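Local atomic coordinates of neurotoxin (Clostridium botulinum, PDB entry 3N7L), a protein that probably binds gangliosides on nerve-cell surfaces, serving as the receptor-binding domain of a botulinum neurotoxin. Residues 231-236 with 348-353; 241-246 with 295-300; 361-366 with 417-422. All coordinates share one frame; numbering follows the deposited sequence.

Contact 1 of 3, residues 231-236 with 348-353; sequences NVVKDY and FIIQPC. With SO4 (sulfate ion), chain C.
Val-233 packs against Ile-350 and Pro-352 where the loop between helix 217-226 and strand 246-251, in the C-terminal beta-trefoil half of the receptor-binding domain, lies against strand 348-354. The contact is almost wholly apolar, and no hydrogen bond joins segments 231-236 and 348-353 directly. Val-233 and Ile-350 meet tip to tip. Ile-350 has CG1 anti to its backbone N (chi1 -168°) and continues extended, so its CD1 reaches both methyls of Val-233; CG2 of Val-233 lies 4.0 Å from CD1 of Ile-350, and CG1 of Val-233 is only slightly farther away. Pro-352 is the second apolar partner: Val-233 crosses it at about a right angle, with Val-233 CG2 4.1 Å from Pro-352 CB and close to the ring's CD as well. One methyl, CG2, therefore serves both partners. Val-233 also has backbone hydrogen bonds to Leu-241 and Val-297.

The polar groups sit at the margin. The amide oxygen OD1 of Asn-231 comes only to 4.4 Å from OE1 of Gln-351, two oxygens without a bond between them. The other end of that amide turns to a sulfate, probably from the crystallisation liquor: ND2 of Asn-231 donates to sulfate O3 at 2.7 Å, with a fairly straight N-H...O angle of 155°. Thr-292 holds the same ion through its hydroxyl, OG1.

Within the loop, the chain of Lys-234 folds back along the loop instead of reaching across to the strand. Its ammonium makes a weak hydrogen bond to the carbonyl of Tyr-229; its other bond, not weak, is to the loop carbonyl of Val-232, where Lys-234 NZ donates to Val-232 O at 2.9 Å from a position tilted 24° out of the carbonyl plane.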
loop_
_atom_site.group_PDB
_atom_site.type_symbol
_atom_site.label_atom_id
_atom_site.label_comp_id
_atom_site.label_asym_id
_atom_site.label_seq_id
_atom_site.Cartn_x
_atom_site.Cartn_y
_atom_site.Cartn_z
ATOM N N ASN A 231 -12.328 5.840 -4.391
ATOM C CA ASN A 231 -12.325 6.069 -5.837
ATOM C C ASN A 231 -11.014 6.678 -6.340
ATOM O O ASN A 231 -10.852 6.931 -7.531
ATOM C CB ASN A 231 -13.502 6.956 -6.276
ATOM C CG ASN A 231 -13.782 6.837 -7.778
ATOM O OD1 ASN A 231 -13.875 5.730 -8.314
ATOM N ND2 ASN A 231 -13.914 7.971 -8.459
ATOM N N VAL A 232 -10.090 6.931 -5.425
ATOM C CA VAL A 232 -8.794 7.461 -5.807
ATOM C C VAL A 232 -7.893 6.244 -5.983
ATOM O O VAL A 232 -7.691 5.474 -5.047
ATOM C CB VAL A 232 -8.209 8.391 -4.718
ATOM C CG1 VAL A 232 -6.768 8.773 -5.065
ATOM C CG2 VAL A 232 -9.066 9.652 -4.603
ATOM N N VAL A 233 -7.378 6.055 -7.193
ATOM C CA VAL A 233 -6.503 4.923 -7.470
ATOM C C VAL A 233 -5.202 5.127 -6.700
ATOM O O VAL A 233 -4.768 6.262 -6.496
ATOM C CB VAL A 233 -6.201 4.813 -8.983
ATOM C CG1 VAL A 233 -5.308 3.605 -9.256
ATOM C CG2 VAL A 233 -7.507 4.697 -9.765
ATOM N N LYS A 234 -4.576 4.035 -6.266
ATOM C CA LYS A 234 -3.331 4.167 -5.514
ATOM C C LYS A 234 -2.143 3.538 -6.247
ATOM O O LYS A 234 -2.312 2.626 -7.060
ATOM C CB LYS A 234 -3.464 3.504 -4.136
ATOM C CG LYS A 234 -4.670 3.940 -3.296
ATOM C CD LYS A 234 -4.680 5.435 -3.045
ATOM C CE LYS A 234 -5.671 5.798 -1.945
ATOM N NZ LYS A 234 -7.022 5.230 -2.205
ATOM N N ASP A 235 -0.944 4.035 -5.955
ATOM C CA ASP A 235 0.255 3.464 -6.544
ATOM C C ASP A 235 0.582 2.221 -5.705
ATOM O O ASP A 235 -0.134 1.919 -4.744
ATOM C CB ASP A 235 1.410 4.486 -6.573
ATOM C CG ASP A 235 1.976 4.819 -5.197
ATOM O OD1 ASP A 235 2.738 5.808 -5.134
ATOM O OD2 ASP A 235 1.692 4.122 -4.202
ATOM N N TYR A 236 1.639 1.500 -6.060
ATOM C CA TYR A 236 1.991 0.262 -5.362
ATOM C C TYR A 236 2.203 0.365 -3.847
ATOM O O TYR A 236 1.945 -0.593 -3.112
ATOM C CB TYR A 236 3.233 -0.359 -6.016
ATOM C CG TYR A 236 3.510 -1.798 -5.622
ATOM C CD1 TYR A 236 2.572 -2.802 -5.861
ATOM C CD2 TYR A 236 4.733 -2.163 -5.061
ATOM C CE1 TYR A 236 2.843 -4.134 -5.560
ATOM C CE2 TYR A 236 5.018 -3.493 -4.754
ATOM C CZ TYR A 236 4.071 -4.471 -5.007
ATOM O OH TYR A 236 4.350 -5.786 -4.725
ATOM N N PHE A 348 -7.796 4.582 -22.198
ATOM C CA PHE A 348 -8.351 3.647 -21.227
ATOM C C PHE A 348 -9.193 4.279 -20.130
ATOM O O PHE A 348 -9.044 5.455 -19.792
ATOM C CB PHE A 348 -7.236 2.837 -20.552
ATOM C CG PHE A 348 -6.410 2.027 -21.503
ATOM C CD1 PHE A 348 -5.386 2.619 -22.230
ATOM C CD2 PHE A 348 -6.682 0.678 -21.700
ATOM C CE1 PHE A 348 -4.640 1.879 -23.147
ATOM C CE2 PHE A 348 -5.942 -0.074 -22.615
ATOM C CZ PHE A 348 -4.919 0.531 -23.341
ATOM N N ILE A 349 -10.082 3.457 -19.584
ATOM C CA ILE A 349 -10.952 3.840 -18.483
ATOM C C ILE A 349 -10.361 3.031 -17.340
ATOM O O ILE A 349 -10.267 1.811 -17.428
ATOM C CB ILE A 349 -12.391 3.377 -18.736
ATOM C CG1 ILE A 349 -12.915 4.032 -20.014
ATOM C CG2 ILE A 349 -13.263 3.715 -17.537
ATOM C CD1 ILE A 349 -14.074 3.291 -20.625
ATOM N N ILE A 350 -9.952 3.703 -16.274
ATOM C CA ILE A 350 -9.331 3.007 -15.152
ATOM C C ILE A 350 -10.287 2.775 -13.995
ATOM O O ILE A 350 -11.214 3.546 -13.776
ATOM C CB ILE A 350 -8.110 3.800 -14.625
ATOM C CG1 ILE A 350 -7.292 2.936 -13.668
ATOM C CG2 ILE A 350 -8.578 5.051 -13.889
ATOM C CD1 ILE A 350 -5.942 3.551 -13.311
ATOM N N GLN A 351 -10.053 1.702 -13.255
ATOM C CA GLN A 351 -10.881 1.387 -12.102
ATOM C C GLN A 351 -9.965 0.867 -11.003
ATOM O O GLN A 351 -9.122 0.006 -11.253
ATOM C CB GLN A 351 -11.922 0.328 -12.470
ATOM C CG GLN A 351 -13.035 0.211 -11.453
ATOM C CD GLN A 351 -13.850 1.488 -11.332
ATOM O OE1 GLN A 351 -14.410 1.777 -10.277
ATOM N NE2 GLN A 351 -13.931 2.252 -12.418
ATOM N N PRO A 352 -10.092 1.400 -9.778
ATOM C CA PRO A 352 -9.219 0.910 -8.705
ATOM C C PRO A 352 -9.512 -0.554 -8.378
ATOM O O PRO A 352 -10.648 -1.009 -8.497
ATOM C CB PRO A 352 -9.529 1.856 -7.545
ATOM C CG PRO A 352 -10.969 2.238 -7.795
ATOM C CD PRO A 352 -10.985 2.469 -9.293
ATOM N N CYS A 353 -8.484 -1.292 -7.979
ATOM C CA CYS A 353 -8.654 -2.699 -7.645
ATOM C C CYS A 353 -7.700 -3.069 -6.519
ATOM O O CYS A 353 -6.573 -3.497 -6.759
ATOM C CB CYS A 353 -8.379 -3.564 -8.878
ATOM S SG CYS A 353 -8.666 -5.321 -8.625
HETATM S S SO4 C . -14.764 11.662 -8.512
HETATM O O1 SO4 C . -13.896 12.268 -9.526
HETATM O O2 SO4 C . -15.159 12.684 -7.530
HETATM O O3 SO4 C . -14.055 10.557 -7.803
HETATM O O4 SO4 C . -15.949 11.100 -9.188
#

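Contact 2 of 3, residues 241-246 with 295-300; sequences LRYDKE and TRVRGE
A methyl of Val-297 sits squarely on the ring of Tyr-243. CG2 of Val-297 stands 3.6 Å from the centroid of the Tyr-243 ring and only 4° off the ring normal, a CH-pi contact centred over the face. The torsion that puts it there sets Val-297 CG2 anti to its carbonyl carbon and beside the backbone N. The other methyl, CG1, lies instead near the phenol oxygen of Tyr-243. That hydroxyl's hydrogen-bonding partner is the side-chain amide of Asn-301, which holds the outer end of the ring while the valine covers its middle.

Leu-241 meets the same valine obliquely. Its CG is 4.0 Å from Val-297 CG2, and its CD2 lies near Val-297 CB, so the valine is wedged between leucine and tyrosine.

The two backbones run in roughly opposite, skewed directions and are bridged once, at Arg-242 and Arg-296, whose CA atoms come within 4.4 Å. A hydrogen bond brackets the pair at each end. Val-297 N donates to Leu-241 O at 2.8 Å, almost straight at the hydrogen (173°) but from above the carbonyl plane; Tyr-243 N donates to Thr-295 O, also at 2.8 Å. These two bonds set the register that brings Val-297 against the tyrosine face.

At the outer rim Arg-242 bends at chi3 and lays the edge of its guanidinium against the methyl of Thr-295, with NE of Arg-242 4.0 Å from Thr-295 CG2. Arg-296, extended from CG to NE, forms salt bridges with Asp-294 and Asp-240.

The loop before strand 246-251 is thus joined to the loop between strands 283-287 and 302-308 of the beta-trefoil. Ile-285 of strand 283-287 touches both Leu-241 and Tyr-243, Phe-419 of strand 417-421 packs on Leu-241, and Ile-350 of strand 348-354 on Val-297.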
loop_
_atom_site.group_PDB
_atom_site.type_symbol
_atom_site.label_atom_id
_atom_site.label_comp_id
_atom_site.label_asym_id
_atom_site.label_seq_id
_atom_site.Cartn_x
_atom_site.Cartn_y
_atom_site.Cartn_z
ATOM N N LEU A 241 -2.395 7.722 -6.679
ATOM C CA LEU A 241 -1.793 7.636 -8.008
ATOM C C LEU A 241 -1.979 9.002 -8.679
ATOM O O LEU A 241 -3.046 9.625 -8.560
ATOM C CB LEU A 241 -2.470 6.540 -8.842
ATOM C CG LEU A 241 -1.834 6.192 -10.196
ATOM C CD1 LEU A 241 -0.481 5.517 -9.966
ATOM C CD2 LEU A 241 -2.743 5.265 -10.980
ATOM N N ARG A 242 -0.952 9.484 -9.371
ATOM C CA ARG A 242 -1.069 10.789 -10.009
ATOM C C ARG A 242 -0.718 10.833 -11.485
ATOM O O ARG A 242 0.007 9.982 -11.995
ATOM C CB ARG A 242 -0.204 11.821 -9.273
ATOM C CG ARG A 242 -0.424 11.862 -7.776
ATOM C CD ARG A 242 0.039 13.185 -7.191
ATOM N NE ARG A 242 1.273 13.669 -7.806
ATOM C CZ ARG A 242 2.499 13.310 -7.442
ATOM N NH1 ARG A 242 3.543 13.816 -8.081
ATOM N NH2 ARG A 242 2.683 12.470 -6.437
ATOM N N TYR A 243 -1.261 11.840 -12.165
ATOM C CA TYR A 243 -0.995 12.062 -13.576
ATOM C C TYR A 243 0.335 12.817 -13.639
ATOM O O TYR A 243 0.796 13.348 -12.626
ATOM C CB TYR A 243 -2.102 12.931 -14.200
ATOM C CG TYR A 243 -3.444 12.238 -14.350
ATOM C CD1 TYR A 243 -4.525 12.561 -13.521
ATOM C CD2 TYR A 243 -3.632 11.254 -15.323
ATOM C CE1 TYR A 243 -5.764 11.913 -13.665
ATOM C CE2 TYR A 243 -4.858 10.607 -15.474
ATOM C CZ TYR A 243 -5.915 10.937 -14.647
ATOM O OH TYR A 243 -7.113 10.280 -14.813
ATOM N N ASP A 244 0.958 12.839 -14.812
ATOM C CA ASP A 244 2.206 13.577 -15.011
ATOM C C ASP A 244 3.361 13.137 -14.105
ATOM O O ASP A 244 4.150 13.972 -13.668
ATOM C CB ASP A 244 1.951 15.079 -14.782
ATOM C CG ASP A 244 0.658 15.565 -15.422
ATOM O OD1 ASP A 244 0.099 16.568 -14.927
ATOM O OD2 ASP A 244 0.206 14.959 -16.422
ATOM N N LYS A 245 3.462 11.840 -13.824
ATOM C CA LYS A 245 4.531 11.317 -12.969
ATOM C C LYS A 245 4.998 9.955 -13.485
ATOM O O LYS A 245 4.184 9.120 -13.891
ATOM C CB LYS A 245 4.034 11.192 -11.527
ATOM C CG LYS A 245 5.048 10.630 -10.522
ATOM C CD LYS A 245 4.483 10.701 -9.098
ATOM C CE LYS A 245 5.391 10.027 -8.068
ATOM N NZ LYS A 245 6.795 10.524 -8.121
ATOM N N GLU A 246 6.307 9.736 -13.474
ATOM C CA GLU A 246 6.871 8.480 -13.947
ATOM C C GLU A 246 6.581 7.329 -12.985
ATOM O O GLU A 246 6.729 7.470 -11.769
ATOM C CB GLU A 246 8.383 8.624 -14.139
ATOM C CG GLU A 246 8.781 9.408 -15.374
ATOM C CD GLU A 246 10.287 9.425 -15.596
ATOM O OE1 GLU A 246 10.715 9.652 -16.742
ATOM O OE2 GLU A 246 11.044 9.218 -14.627
ATOM N N THR A 295 -5.010 16.400 -10.309
ATOM C CA THR A 295 -3.768 15.655 -10.547
ATOM C C THR A 295 -3.835 14.186 -10.109
ATOM O O THR A 295 -3.034 13.363 -10.554
ATOM C CB THR A 295 -2.552 16.347 -9.867
ATOM O OG1 THR A 295 -2.434 17.687 -10.363
ATOM C CG2 THR A 295 -1.259 15.603 -10.172
ATOM N N ARG A 296 -4.793 13.847 -9.253
ATOM C CA ARG A 296 -4.935 12.462 -8.801
ATOM C C ARG A 296 -5.753 11.646 -9.799
ATOM O O ARG A 296 -6.712 12.153 -10.389
ATOM C CB ARG A 296 -5.623 12.404 -7.433
ATOM C CG ARG A 296 -4.869 13.107 -6.315
ATOM C CD ARG A 296 -5.608 12.988 -4.988
ATOM N NE ARG A 296 -4.832 13.556 -3.886
ATOM C CZ ARG A 296 -4.696 14.857 -3.639
ATOM N NH1 ARG A 296 -5.291 15.760 -4.411
ATOM N NH2 ARG A 296 -3.939 15.256 -2.627
ATOM N N VAL A 297 -5.370 10.385 -9.992
ATOM C CA VAL A 297 -6.081 9.498 -10.909
ATOM C C VAL A 297 -7.254 8.861 -10.158
ATOM O O VAL A 297 -7.068 8.255 -9.097
ATOM C CB VAL A 297 -5.150 8.382 -11.436
ATOM C CG1 VAL A 297 -5.890 7.503 -12.433
ATOM C CG2 VAL A 297 -3.900 9.006 -12.071
ATOM N N ARG A 298 -8.457 9.001 -10.712
ATOM C CA ARG A 298 -9.657 8.459 -10.081
ATOM C C ARG A 298 -10.391 7.449 -10.945
ATOM O O ARG A 298 -10.221 7.419 -12.161
ATOM C CB ARG A 298 -10.619 9.592 -9.716
ATOM C CG ARG A 298 -10.098 10.521 -8.634
ATOM C CD ARG A 298 -11.190 11.474 -8.146
ATOM N NE ARG A 298 -10.760 12.241 -6.982
ATOM C CZ ARG A 298 -9.848 13.200 -7.033
ATOM N NH1 ARG A 298 -9.287 13.502 -8.196
ATOM N NH2 ARG A 298 -9.485 13.844 -5.929
ATOM N N GLY A 299 -11.218 6.639 -10.289
ATOM C CA GLY A 299 -12.003 5.615 -10.952
ATOM C C GLY A 299 -12.299 5.805 -12.429
ATOM O O GLY A 299 -11.411 5.684 -13.267
ATOM N N GLU A 300 -13.544 6.116 -12.755
ATOM C CA GLU A 300 -13.960 6.278 -14.150
ATOM C C GLU A 300 -13.223 7.267 -15.058
ATOM O O GLU A 300 -13.754 7.647 -16.100
ATOM C CB GLU A 300 -15.457 6.593 -14.188
ATOM C CG GLU A 300 -16.324 5.395 -13.856
ATOM C CD GLU A 300 -16.243 4.322 -14.924
ATOM O OE1 GLU A 300 -16.712 4.570 -16.054
ATOM O OE2 GLU A 300 -15.704 3.233 -14.637
#

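Contact 3 of 3, residues 361-366 with 417-422; sequences SQLFLS and WVFVPA
Ser-361 and Trp-417 form a single antiparallel, hydrogen-bonded bridge in the beta-trefoil half of the domain, where strand 359-366 brushes past the C-terminal strand 417-421. The backbones pair at this one point and then splay apart: the strand axes make an angle of 114° and come no closer than 6.4 Å, so the rest of the contact is left to side chains.

Trp-417 N donates to Ser-361 O at 2.8 Å, nearly straight (176°) and in the plane of the carbonyl. The return bond, from Ser-361 N to Trp-417 O, is weak, bent to 124° at the hydrogen. The serine hydroxyl adds to it: with OG placed between the backbone N and the carbonyl carbon, it turns back to the same acceptor, and Ser-361 OG donates to Trp-417 O at 3.2 Å from above the carbonyl plane. Both donors of Ser-361 thus share one carbonyl oxygen, the N-H only weakly.

The same hydroxyl oxygen lies at the rim of an aromatic ring, 3.6 Å from CE1 of Phe-419 and near the ring plane. Leu-363 completes the apolar part. Its CD1 approaches CD1 of Trp-417 to 4.1 Å, the two side chains crossing at about a right angle, and the same methyl faces the edge of the Phe-419 ring, with CZ of Phe-419 4.5 Å from Leu-363 CD1. Beyond the contact, Trp-417 NE1 is hydrogen-bonded to the carbonyl of Leu-377.

All four residues are buried among other strands of the trefoil. Strand 246-251 packs on both rings through Met-249, strand 302-308 sends Phe-305 against Leu-363 and Phe-419, and strand 348-354, the sheet neighbour of 359-366, sets Ile-350 against Ser-361 and Leu-363.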
loop_
_atom_site.group_PDB
_atom_site.type_symbol
_atom_site.label_atom_id
_atom_site.label_comp_id
_atom_site.label_asym_id
_atom_site.label_seq_id
_atom_site.Cartn_x
_atom_site.Cartn_y
_atom_site.Cartn_z
ATOM N N SER A 361 -5.164 -1.799 -10.170
ATOM C CA SER A 361 -6.220 -1.239 -10.980
ATOM C C SER A 361 -6.493 -2.109 -12.182
ATOM O O SER A 361 -5.695 -2.974 -12.544
ATOM C CB SER A 361 -5.821 0.157 -11.461
ATOM O OG SER A 361 -4.681 0.078 -12.311
ATOM N N GLN A 362 -7.647 -1.874 -12.786
ATOM C CA GLN A 362 -8.029 -2.568 -13.993
ATOM C C GLN A 362 -8.174 -1.473 -15.034
ATOM O O GLN A 362 -8.599 -0.357 -14.722
ATOM C CB GLN A 362 -9.331 -3.344 -13.796
ATOM C CG GLN A 362 -9.098 -4.715 -13.169
ATOM C CD GLN A 362 -10.360 -5.556 -13.086
ATOM O OE1 GLN A 362 -10.343 -6.751 -13.383
ATOM N NE2 GLN A 362 -11.456 -4.938 -12.673
ATOM N N LEU A 363 -7.773 -1.789 -16.259
ATOM C CA LEU A 363 -7.813 -0.845 -17.361
ATOM C C LEU A 363 -8.668 -1.388 -18.502
ATOM O O LEU A 363 -8.417 -2.470 -19.023
ATOM C CB LEU A 363 -6.378 -0.574 -17.844
ATOM C CG LEU A 363 -5.507 0.193 -16.839
ATOM C CD1 LEU A 363 -4.028 -0.056 -17.105
ATOM C CD2 LEU A 363 -5.837 1.677 -16.932
ATOM N N PHE A 364 -9.684 -0.623 -18.878
ATOM C CA PHE A 364 -10.585 -1.014 -19.957
ATOM C C PHE A 364 -10.350 -0.147 -21.195
ATOM O O PHE A 364 -10.263 1.074 -21.090
ATOM C CB PHE A 364 -12.036 -0.870 -19.482
ATOM C CG PHE A 364 -12.363 -1.722 -18.290
ATOM C CD1 PHE A 364 -12.742 -3.051 -18.453
ATOM C CD2 PHE A 364 -12.240 -1.213 -17.000
ATOM C CE1 PHE A 364 -12.988 -3.865 -17.345
ATOM C CE2 PHE A 364 -12.483 -2.016 -15.887
ATOM C CZ PHE A 364 -12.857 -3.345 -16.062
ATOM N N LEU A 365 -10.233 -0.779 -22.360
ATOM C CA LEU A 365 -10.042 -0.035 -23.599
ATOM C C LEU A 365 -11.264 0.859 -23.804
ATOM O O LEU A 365 -12.407 0.397 -23.740
ATOM C CB LEU A 365 -9.892 -0.985 -24.791
ATOM C CG LEU A 365 -9.834 -0.292 -26.161
ATOM C CD1 LEU A 365 -8.618 0.612 -26.223
ATOM C CD2 LEU A 365 -9.782 -1.333 -27.273
ATOM N N SER A 366 -11.007 2.138 -24.041
ATOM C CA SER A 366 -12.053 3.125 -24.239
ATOM C C SER A 366 -12.506 3.245 -25.685
ATOM O O SER A 366 -11.718 3.078 -26.615
ATOM C CB SER A 366 -11.555 4.488 -23.763
ATOM O OG SER A 366 -12.383 5.524 -24.251
ATOM N N TRP A 417 -3.216 -4.260 -12.670
ATOM C CA TRP A 417 -1.988 -3.533 -12.943
ATOM C C TRP A 417 -1.580 -2.624 -11.796
ATOM O O TRP A 417 -2.411 -1.954 -11.182
ATOM C CB TRP A 417 -2.129 -2.719 -14.227
ATOM C CG TRP A 417 -2.354 -3.574 -15.436
ATOM C CD1 TRP A 417 -3.555 -3.990 -15.936
ATOM C CD2 TRP A 417 -1.347 -4.161 -16.268
ATOM N NE1 TRP A 417 -3.357 -4.805 -17.029
ATOM C CE2 TRP A 417 -2.010 -4.925 -17.255
ATOM C CE3 TRP A 417 0.055 -4.118 -16.275
ATOM C CZ2 TRP A 417 -1.320 -5.639 -18.242
ATOM C CZ3 TRP A 417 0.743 -4.828 -17.254
ATOM C CH2 TRP A 417 0.054 -5.579 -18.223
ATOM N N VAL A 418 -0.284 -2.611 -11.521
ATOM C CA VAL A 418 0.266 -1.806 -10.448
ATOM C C VAL A 418 1.228 -0.753 -10.981
ATOM O O VAL A 418 1.789 -0.913 -12.065
ATOM C CB VAL A 418 1.005 -2.702 -9.452
ATOM C CG1 VAL A 418 1.838 -1.865 -8.542
ATOM C CG2 VAL A 418 0.005 -3.523 -8.652
ATOM N N PHE A 419 1.405 0.324 -10.215
ATOM C CA PHE A 419 2.306 1.407 -10.589
ATOM C C PHE A 419 3.273 1.758 -9.457
ATOM O O PHE A 419 2.868 2.228 -8.394
ATOM C CB PHE A 419 1.513 2.656 -10.991
ATOM C CG PHE A 419 0.577 2.426 -12.134
ATOM C CD1 PHE A 419 -0.744 2.059 -11.902
ATOM C CD2 PHE A 419 1.029 2.523 -13.449
ATOM C CE1 PHE A 419 -1.609 1.790 -12.967
ATOM C CE2 PHE A 419 0.176 2.256 -14.521
ATOM C CZ PHE A 419 -1.149 1.887 -14.277
ATOM N N VAL A 420 4.556 1.521 -9.696
ATOM C CA VAL A 420 5.580 1.817 -8.709
ATOM C C VAL A 420 6.241 3.132 -9.089
ATOM O O VAL A 420 6.840 3.251 -10.159
ATOM C CB VAL A 420 6.654 0.715 -8.669
ATOM C CG1 VAL A 420 7.681 1.026 -7.577
ATOM C CG2 VAL A 420 5.996 -0.634 -8.420
ATOM N N PRO A 421 6.142 4.142 -8.213
ATOM C CA PRO A 421 6.757 5.438 -8.514
ATOM C C PRO A 421 8.267 5.305 -8.719
ATOM O O PRO A 421 8.954 4.648 -7.935
ATOM C CB PRO A 421 6.393 6.284 -7.297
ATOM C CG PRO A 421 6.304 5.273 -6.188
ATOM C CD PRO A 421 5.601 4.108 -6.843
ATOM N N ALA A 422 8.770 5.906 -9.792
ATOM C CA ALA A 422 10.191 5.862 -10.090
ATOM C C ALA A 422 10.937 6.763 -9.107
ATOM O O ALA A 422 12.059 6.462 -8.705
ATOM C CB ALA A 422 10.433 6.326 -11.515
#

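In the fold
The three contacts form one continuous patch of the C-terminal trefoil half. Contact 1 has its centre about 8 Å from that of contact 2 and about 7 Å from that of contact 3; contacts 2 and 3 are about 10 Å apart, centre to centre. Segment 231-236 binds to both others through its backbone: Val-233 O lies 2.8 Å from Leu-241 N, and Tyr-236 N lies 2.7 Å from Phe-419 O, both probable hydrogen bonds. Contact 2 meets contact 3 where Leu-241 CD1 packs 3.6 Å from Phe-419 CB. The sulfate, held by Asn-231 and Thr-292, marks the outer margin at contact 1.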